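Local coordinates for endoglucanase A (Clostridium longisporum, PDB 6Q1I), which hydrolyses internal beta-1,4-glucosidic bonds of cellulose, lichenan and barley beta-glucan, and also degrades xylan, through its family 5 catalytic domain, the part present here, at residues K183-A188 with V204-Y209; S191-G196 with P224-V229; N251-G254 with D258-S261. All blocks are in the same frame, centred on the assembly; numbering follows the deposited sequence.

Interaction 1 of 3, residues K183-A188 with V204-Y209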
loop_
_atom_site.group_PDB
_atom_site.type_symbol
_atom_site.label_atom_id
_atom_site.label_comp_id
_atom_site.label_asym_id
_atom_site.label_seq_id
_atom_site.Cartn_x
_atom_site.Cartn_y
_atom_site.Cartn_z
ATOM N N LYS A 183 12.021 -4.615 13.680
ATOM C CA LYS A 183 13.261 -3.854 13.811
ATOM C C LYS A 183 13.538 -3.002 12.575
ATOM O O LYS A 183 14.027 -1.876 12.693
ATOM C CB LYS A 183 14.420 -4.806 14.108
ATOM C CG LYS A 183 14.301 -5.447 15.499
ATOM C CD LYS A 183 15.337 -6.531 15.806
ATOM C CE LYS A 183 15.326 -6.860 17.298
ATOM N NZ LYS A 183 15.990 -8.163 17.629
ATOM N N TYR A 184 13.245 -3.522 11.381
ATOM C CA TYR A 184 13.414 -2.724 10.171
ATOM C C TYR A 184 12.435 -1.553 10.155
ATOM O O TYR A 184 12.801 -0.436 9.768
ATOM C CB TYR A 184 13.220 -3.593 8.929
ATOM C CG TYR A 184 14.298 -4.622 8.631
ATOM C CD1 TYR A 184 15.553 -4.562 9.223
ATOM C CD2 TYR A 184 14.055 -5.647 7.724
ATOM C CE1 TYR A 184 16.527 -5.499 8.929
ATOM C CE2 TYR A 184 15.028 -6.585 7.421
ATOM C CZ TYR A 184 16.259 -6.512 8.033
ATOM O OH TYR A 184 17.240 -7.439 7.770
ATOM N N ASN A 185 11.173 -1.799 10.527
ATOM C CA ASN A 185 10.202 -0.712 10.605
ATOM C C ASN A 185 10.674 0.368 11.574
ATOM O O ASN A 185 10.571 1.565 11.283
ATOM C CB ASN A 185 8.834 -1.234 11.063
ATOM C CG ASN A 185 8.062 -1.960 9.978
ATOM O OD1 ASN A 185 8.268 -1.752 8.777
ATOM N ND2 ASN A 185 7.119 -2.790 10.405
ATOM N N ALA A 186 11.173 -0.042 12.750
ATOM C CA ALA A 186 11.622 0.925 13.750
ATOM C C ALA A 186 12.830 1.707 13.251
ATOM O O ALA A 186 12.952 2.910 13.517
ATOM C CB ALA A 186 11.949 0.211 15.065
ATOM N N ALA A 187 13.734 1.037 12.529
ATOM C CA ALA A 187 14.916 1.708 11.997
ATOM C C ALA A 187 14.533 2.723 10.934
ATOM O O ALA A 187 15.078 3.831 10.904
ATOM C CB ALA A 187 15.893 0.685 11.418
ATOM N N ALA A 188 13.601 2.360 10.049
ATOM C CA ALA A 188 13.124 3.311 9.052
ATOM C C ALA A 188 12.460 4.511 9.713
ATOM O O ALA A 188 12.703 5.659 9.320
ATOM C CB ALA A 188 12.142 2.614 8.115
ATOM N N VAL A 204 3.276 7.857 9.871
ATOM C CA VAL A 204 4.086 6.806 9.266
ATOM C C VAL A 204 3.372 5.473 9.423
ATOM O O VAL A 204 3.156 5.008 10.548
ATOM C CB VAL A 204 5.503 6.745 9.863
ATOM C CG1 VAL A 204 6.288 5.586 9.239
ATOM C CG2 VAL A 204 6.240 8.060 9.659
ATOM N N MET A 205 2.996 4.872 8.298
ATOM C CA MET A 205 2.482 3.515 8.236
ATOM C C MET A 205 3.632 2.516 8.236
ATOM O O MET A 205 4.701 2.772 7.671
ATOM C CB MET A 205 1.689 3.327 6.939
ATOM C CG MET A 205 0.351 4.022 6.933
ATOM S SD MET A 205 -0.500 4.073 5.340
ATOM C CE MET A 205 -0.568 2.343 4.934
ATOM N N MET A 206 3.401 1.364 8.873
ATOM C CA MET A 206 4.380 0.286 8.847
ATOM C C MET A 206 3.645 -1.039 8.916
ATOM O O MET A 206 2.640 -1.142 9.639
ATOM C CB MET A 206 5.391 0.379 9.989
ATOM C CG MET A 206 4.792 0.512 11.370
ATOM S SD MET A 206 6.019 0.887 12.630
ATOM C CE MET A 206 6.787 2.298 11.958
ATOM N N PRO A 207 4.093 -2.045 8.168
ATOM C CA PRO A 207 3.321 -3.283 8.046
ATOM C C PRO A 207 3.680 -4.352 9.065
ATOM O O PRO A 207 4.767 -4.371 9.655
ATOM C CB PRO A 207 3.709 -3.785 6.649
ATOM C CG PRO A 207 5.135 -3.332 6.508
ATOM C CD PRO A 207 5.186 -1.986 7.178
ATOM N N THR A 208 2.729 -5.262 9.246
ATOM C CA THR A 208 3.022 -6.571 9.788
ATOM C C THR A 208 3.890 -7.353 8.797
ATOM O O THR A 208 4.095 -6.943 7.649
ATOM C CB THR A 208 1.720 -7.341 9.974
ATOM O OG1 THR A 208 1.078 -7.399 8.701
ATOM C CG2 THR A 208 0.798 -6.672 10.977
ATOM N N TYR A 209 4.393 -8.503 9.236
ATOM C CA TYR A 209 5.065 -9.419 8.323
ATOM C C TYR A 209 4.140 -9.731 7.150
ATOM O O TYR A 209 2.976 -10.112 7.338
ATOM C CB TYR A 209 5.449 -10.699 9.075
ATOM C CG TYR A 209 6.114 -11.774 8.235
ATOM C CD1 TYR A 209 7.494 -11.976 8.271
ATOM C CD2 TYR A 209 5.359 -12.615 7.431
ATOM C CE1 TYR A 209 8.097 -12.970 7.510
ATOM C CE2 TYR A 209 5.952 -13.605 6.664
ATOM C CZ TYR A 209 7.319 -13.782 6.713
ATOM O OH TYR A 209 7.922 -14.770 5.957
#
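N185 reaches from the buried face of helix 175-194 down onto M206 and P207, and nearly all of the contact on the helix side is its work. Starting at its stem, CB lies 3.9 Å from SD of M206, with the terminal methyl CE close by. The methionine is bent at its last torsion (chi3 54°), and this turns CE back toward the helix backbone, where it comes to 3.9 Å from O of N185. Farther out, CG of the asparagine rests 3.6 Å from CB of M206. This is helix against strand in a TIM barrel: helix 175-194 belongs to the outer layer, and strand 204-208, which follows it in the chain, is the fifth of eight parallel strands. P207 lies about 7 Å, side chain to side chain, from Q160, the position of the proton donor by similarity, changed here from the natural residue. At the amide end, ND2 donates to the backbone O of P207 at 2.9 Å; the acceptor lies in the asparagine's amide plane and is met on a lone pair, although the N-H...O angle of 140° makes the bond distinctly bent. OD1 is hydrogen-bonded to the hydroxyl of T157 and also rests 3.5 Å from CD of the P207 ring. Each polar end of this buried amide thus has a hydrogen-bond partner, which sets the rotation of the group. One turn on from N185, the methyl group of A188 touches W139 of helix 128-145.

Interaction 2 of 3, residues S191-G196 with P224-V229; sequences SIRKTG and PDDKNV
The salt bridge between R193 and D226 dominates this contact. The arginine grips the carboxylate side-on with two nitrogens: NE donates to OD1 at 2.8 Å and NH2 to OD2 at 2.9 Å. Both bonds are nearly straight, and the acceptors are met on their syn sides. Guanidinium and carboxylate planes lie only 17° apart, so the two groups meet edge to edge and nearly coplanar. A bend in the arginine chain at chi2 (-64°) swings the guanidinium off the helix toward the loop, while D226 reaches out from the other direction with CG anti to its own N (chi1 -170°).

Among the remaining hydrogen bonds, the backbone N of N228 donates to OD2 of D226 at 3.0 Å, closing an Asx turn. This donor uses the anti side of OD2 and comes from the opposite face of the carboxylate plane to NH2 of R193. The arginine's third nitrogen, NH1, is held by the backbone carbonyls of N199 and R202, which helps fix the guanidinium in place.

Packing is slight: NH2 of R193 passes 3.8 Å from CB of N228. D226 also touches L189, one helical turn before R193.

The setting is the outer surface of a TIM barrel, where the end of helix 175-194 is clamped by a bidentate salt bridge to an Asx turn in the loop leading into strand 229-234.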
loop_
_atom_site.group_PDB
_atom_site.type_symbol
_atom_site.label_atom_id
_atom_site.label_comp_id
_atom_site.label_asym_id
_atom_site.label_seq_id
_atom_site.Cartn_x
_atom_site.Cartn_y
_atom_site.Cartn_z
ATOM N N SER A 191 15.000 6.926 11.185
ATOM C CA SER A 191 15.624 7.734 10.142
ATOM C C SER A 191 14.699 8.842 9.653
ATOM O O SER A 191 15.153 9.965 9.403
ATOM C CB SER A 191 16.076 6.838 8.994
ATOM O OG SER A 191 17.097 5.954 9.426
ATOM N N ILE A 192 13.403 8.550 9.511
ATOM C CA ILE A 192 12.438 9.579 9.120
ATOM C C ILE A 192 12.424 10.696 10.158
ATOM O O ILE A 192 12.572 11.881 9.836
ATOM C CB ILE A 192 11.037 8.954 8.943
ATOM C CG1 ILE A 192 10.991 8.009 7.731
ATOM C CG2 ILE A 192 9.977 10.033 8.840
ATOM C CD1 ILE A 192 9.801 7.059 7.730
ATOM N N ARG A 193 12.271 10.327 11.431
ATOM C CA ARG A 193 12.141 11.322 12.492
ATOM C C ARG A 193 13.405 12.161 12.640
ATOM O O ARG A 193 13.327 13.352 12.942
ATOM C CB ARG A 193 11.825 10.634 13.824
ATOM C CG ARG A 193 10.503 9.877 13.867
ATOM C CD ARG A 193 9.318 10.815 13.712
ATOM N NE ARG A 193 8.035 10.127 13.813
ATOM C CZ ARG A 193 7.029 10.246 12.945
ATOM N NH1 ARG A 193 7.122 11.021 11.874
ATOM N NH2 ARG A 193 5.915 9.571 13.153
ATOM N N LYS A 194 14.575 11.554 12.437
ATOM C CA LYS A 194 15.843 12.254 12.603
ATOM C C LYS A 194 16.005 13.413 11.625
ATOM O O LYS A 194 16.758 14.347 11.913
ATOM C CB LYS A 194 16.981 11.247 12.420
ATOM C CG LYS A 194 18.366 11.757 12.752
ATOM C CD LYS A 194 19.379 10.649 12.501
ATOM C CE LYS A 194 20.760 11.020 12.997
ATOM N NZ LYS A 194 21.696 9.886 12.800
ATOM N N THR A 195 15.314 13.393 10.481
ATOM C CA THR A 195 15.430 14.493 9.526
ATOM C C THR A 195 14.716 15.760 9.986
ATOM O O THR A 195 14.953 16.821 9.406
ATOM C CB THR A 195 14.940 14.092 8.125
ATOM O OG1 THR A 195 13.531 13.834 8.136
ATOM C CG2 THR A 195 15.699 12.872 7.616
ATOM N N GLY A 196 13.848 15.682 10.992
ATOM C CA GLY A 196 13.304 16.880 11.607
ATOM C C GLY A 196 12.182 17.535 10.821
ATOM O O GLY A 196 11.597 16.971 9.890
ATOM N N PRO A 224 6.685 1.151 17.796
ATOM C CA PRO A 224 7.780 1.903 18.429
ATOM C C PRO A 224 7.251 2.991 19.356
ATOM O O PRO A 224 6.069 3.335 19.350
ATOM C CB PRO A 224 8.524 2.525 17.240
ATOM C CG PRO A 224 8.121 1.716 16.056
ATOM C CD PRO A 224 6.717 1.265 16.326
ATOM N N ASP A 225 8.153 3.549 20.165
ATOM C CA ASP A 225 7.813 4.666 21.050
ATOM C C ASP A 225 7.723 5.929 20.199
ATOM O O ASP A 225 8.682 6.691 20.046
ATOM C CB ASP A 225 8.828 4.807 22.178
ATOM C CG ASP A 225 8.465 5.917 23.156
ATOM O OD1 ASP A 225 7.418 6.573 22.985
ATOM O OD2 ASP A 225 9.232 6.141 24.111
ATOM N N ASP A 226 6.535 6.139 19.641
ATOM C CA ASP A 226 6.258 7.207 18.693
ATOM C C ASP A 226 4.751 7.411 18.712
ATOM O O ASP A 226 3.998 6.440 18.785
ATOM C CB ASP A 226 6.705 6.799 17.284
ATOM C CG ASP A 226 6.666 7.942 16.298
ATOM O OD1 ASP A 226 7.725 8.554 16.082
ATOM O OD2 ASP A 226 5.589 8.225 15.728
ATOM N N LYS A 227 4.313 8.661 18.621
ATOM C CA LYS A 227 2.898 8.966 18.776
ATOM C C LYS A 227 2.108 8.968 17.472
ATOM O O LYS A 227 0.882 9.118 17.527
ATOM C CB LYS A 227 2.711 10.329 19.461
ATOM C CG LYS A 227 3.343 10.431 20.852
ATOM C CD LYS A 227 3.063 9.200 21.712
ATOM C CE LYS A 227 3.388 9.443 23.186
ATOM N NZ LYS A 227 4.709 10.111 23.389
ATOM N N ASN A 228 2.754 8.808 16.312
ATOM C CA ASN A 228 2.079 8.971 15.017
ATOM C C ASN A 228 2.372 7.820 14.062
ATOM O O ASN A 228 2.686 8.012 12.884
ATOM C CB ASN A 228 2.417 10.320 14.412
ATOM C CG ASN A 228 1.838 11.436 15.211
ATOM O OD1 ASN A 228 0.618 11.538 15.337
ATOM N ND2 ASN A 228 2.699 12.228 15.838
ATOM N N VAL A 229 2.194 6.604 14.556
ATOM C CA VAL A 229 2.328 5.373 13.783
ATOM C C VAL A 229 0.949 4.865 13.387
ATOM O O VAL A 229 -0.022 4.971 14.152
ATOM C CB VAL A 229 3.088 4.309 14.601
ATOM C CG1 VAL A 229 3.011 2.926 13.939
ATOM C CG2 VAL A 229 4.538 4.750 14.804
#

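Interaction 3 of 3, residues N251-G254 with D258-S261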
loop_
_atom_site.group_PDB
_atom_site.type_symbol
_atom_site.label_atom_id
_atom_site.label_comp_id
_atom_site.label_asym_id
_atom_site.label_seq_id
_atom_site.Cartn_x
_atom_site.Cartn_y
_atom_site.Cartn_z
ATOM N N ASN A 251 -16.260 -17.570 -7.445
ATOM C CA ASN A 251 -16.571 -16.423 -8.294
ATOM C C ASN A 251 -17.870 -15.711 -7.930
ATOM O O ASN A 251 -18.298 -14.821 -8.674
ATOM C CB ASN A 251 -16.555 -16.790 -9.785
ATOM C CG ASN A 251 -17.649 -17.762 -10.165
ATOM O OD1 ASN A 251 -18.472 -18.147 -9.338
ATOM N ND2 ASN A 251 -17.670 -18.158 -11.431
ATOM N N THR A 252 -18.480 -16.045 -6.796
ATOM C CA THR A 252 -19.660 -15.352 -6.308
ATOM C C THR A 252 -19.410 -14.873 -4.885
ATOM O O THR A 252 -18.631 -15.470 -4.138
ATOM C CB THR A 252 -20.892 -16.269 -6.334
ATOM O OG1 THR A 252 -20.616 -17.447 -5.572
ATOM C CG2 THR A 252 -21.249 -16.667 -7.762
ATOM N N TRP A 253 -20.088 -13.786 -4.518
ATOM C CA TRP A 253 -19.965 -13.201 -3.192
ATOM C C TRP A 253 -21.254 -12.466 -2.849
ATOM O O TRP A 253 -21.846 -11.808 -3.712
ATOM C CB TRP A 253 -18.802 -12.198 -3.125
ATOM C CG TRP A 253 -18.477 -11.805 -1.711
ATOM C CD1 TRP A 253 -17.556 -12.393 -0.905
ATOM C CD2 TRP A 253 -19.096 -10.772 -0.930
ATOM N NE1 TRP A 253 -17.549 -11.795 0.328
ATOM C CE2 TRP A 253 -18.481 -10.791 0.339
ATOM C CE3 TRP A 253 -20.099 -9.832 -1.178
ATOM C CZ2 TRP A 253 -18.842 -9.912 1.359
ATOM C CZ3 TRP A 253 -20.451 -8.957 -0.169
ATOM C CH2 TRP A 253 -19.831 -9.007 1.087
ATOM N N GLY A 254 -21.678 -12.577 -1.586
ATOM C CA GLY A 254 -22.801 -11.793 -1.105
ATOM C C GLY A 254 -23.743 -12.450 -0.111
ATOM O O GLY A 254 -24.756 -11.847 0.244
ATOM N N ASP A 258 -20.828 -14.682 3.967
ATOM C CA ASP A 258 -19.770 -13.855 3.394
ATOM C C ASP A 258 -19.664 -12.527 4.135
ATOM O O ASP A 258 -18.561 -12.056 4.440
ATOM C CB ASP A 258 -20.066 -13.547 1.922
ATOM C CG ASP A 258 -19.885 -14.746 0.995
ATOM O OD1 ASP A 258 -19.099 -15.664 1.313
ATOM O OD2 ASP A 258 -20.530 -14.740 -0.084
ATOM N N LYS A 259 -20.810 -11.898 4.405
ATOM C CA LYS A 259 -20.813 -10.606 5.083
ATOM C C LYS A 259 -20.329 -10.740 6.520
ATOM O O LYS A 259 -19.512 -9.932 6.984
ATOM C CB LYS A 259 -22.217 -10.003 5.009
ATOM C CG LYS A 259 -22.554 -9.524 3.611
ATOM C CD LYS A 259 -24.018 -9.169 3.455
ATOM C CE LYS A 259 -24.299 -8.671 2.044
ATOM N NZ LYS A 259 -25.748 -8.505 1.772
ATOM N N TYR A 260 -20.807 -11.759 7.232
ATOM C CA TYR A 260 -20.372 -11.975 8.606
ATOM C C TYR A 260 -18.868 -12.196 8.675
ATOM O O TYR A 260 -18.184 -11.635 9.539
ATOM C CB TYR A 260 -21.108 -13.180 9.192
ATOM C CG TYR A 260 -20.618 -13.571 10.565
ATOM C CD1 TYR A 260 -21.064 -12.908 11.693
ATOM C CD2 TYR A 260 -19.699 -14.603 10.732
ATOM C CE1 TYR A 260 -20.615 -13.263 12.952
ATOM C CE2 TYR A 260 -19.248 -14.965 11.989
ATOM C CZ TYR A 260 -19.714 -14.291 13.091
ATOM O OH TYR A 260 -19.273 -14.638 14.348
ATOM N N SER A 261 -18.340 -13.017 7.774
ATOM C CA SER A 261 -16.915 -13.315 7.780
ATOM C C SER A 261 -16.094 -12.052 7.588
ATOM O O SER A 261 -15.076 -11.852 8.268
ATOM C CB SER A 261 -16.595 -14.328 6.683
ATOM O OG SER A 261 -17.238 -15.555 6.937
HETATM O O HOH W 1 -17.574 -15.770 -1.584
HETATM O O HOH W 2 -16.343 -12.659 2.909
HETATM O O HOH W 3 -26.900 -10.964 2.256
#
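D258 lies along one face of the W253 indole, with its CB set over the five-membered ring, 3.7 Å from the centroid and 24° off the normal. This is a CH-pi contact; the carboxylate lies nearly parallel to the ring, its plane 13° away. The two side chains run antiparallel alongside each other. W253 has CG anti to the backbone N (chi1 -168°) and its ring turned across the chain, which carries the indole toward the helix and lays the five-membered ring beneath the aspartate. D258 holds CG beside its own N, aiming the carboxylate back at the preceding loop. There OD2 accepts a nearly straight bond from the backbone N of G254, 2.9 Å long and made on the anti side of the oxygen. K259 runs fully extended beyond CG: its CG sits 3.7 Å from CH2 of W253, and farther along CE passes 3.7 Å from the carbonyl O of G254.

Three waters fill out the polar links. One donates to O of T252 and, over a longer distance, to OD1 of D258; a second, at the indole edge, accepts from NE1 of W253 and donates to O of D258; the third connects O of G254 with NZ of K259.

The hydroxyl of S255 accepts from the backbone N of D258 in the helix's first turn. The loop thus folds back on the start of helix 256-275, which precedes barrel strand 280-285. F241 of helix 239-242 meets the W253 ring, while helix 293-309 contributes L299 against W253 and Y302 against K259.

All three contacts belong to one TIM-barrel domain. Interactions 1 and 2 are neighbours, their centres 11 Å apart, and share helix 175-194: the first uses its middle against strand 204-208, the second its end against the loop before strand 229-234. Their segments alternate along the chain, and they touch directly, M206 SD packing on P224 CD and V229 CG1. Together they tie one outer helix to strand 204-208 and to the loop leading into the next strand, from near the active site at the strands' C-terminal ends to the barrel's N-terminal side. Interaction 3 comes later in the chain, across the chain's centre from interaction 2, its centre 32 Å from that of interaction 1 and 39 Å from that of interaction 2. It joins a loop to helix 256-275 at the periphery.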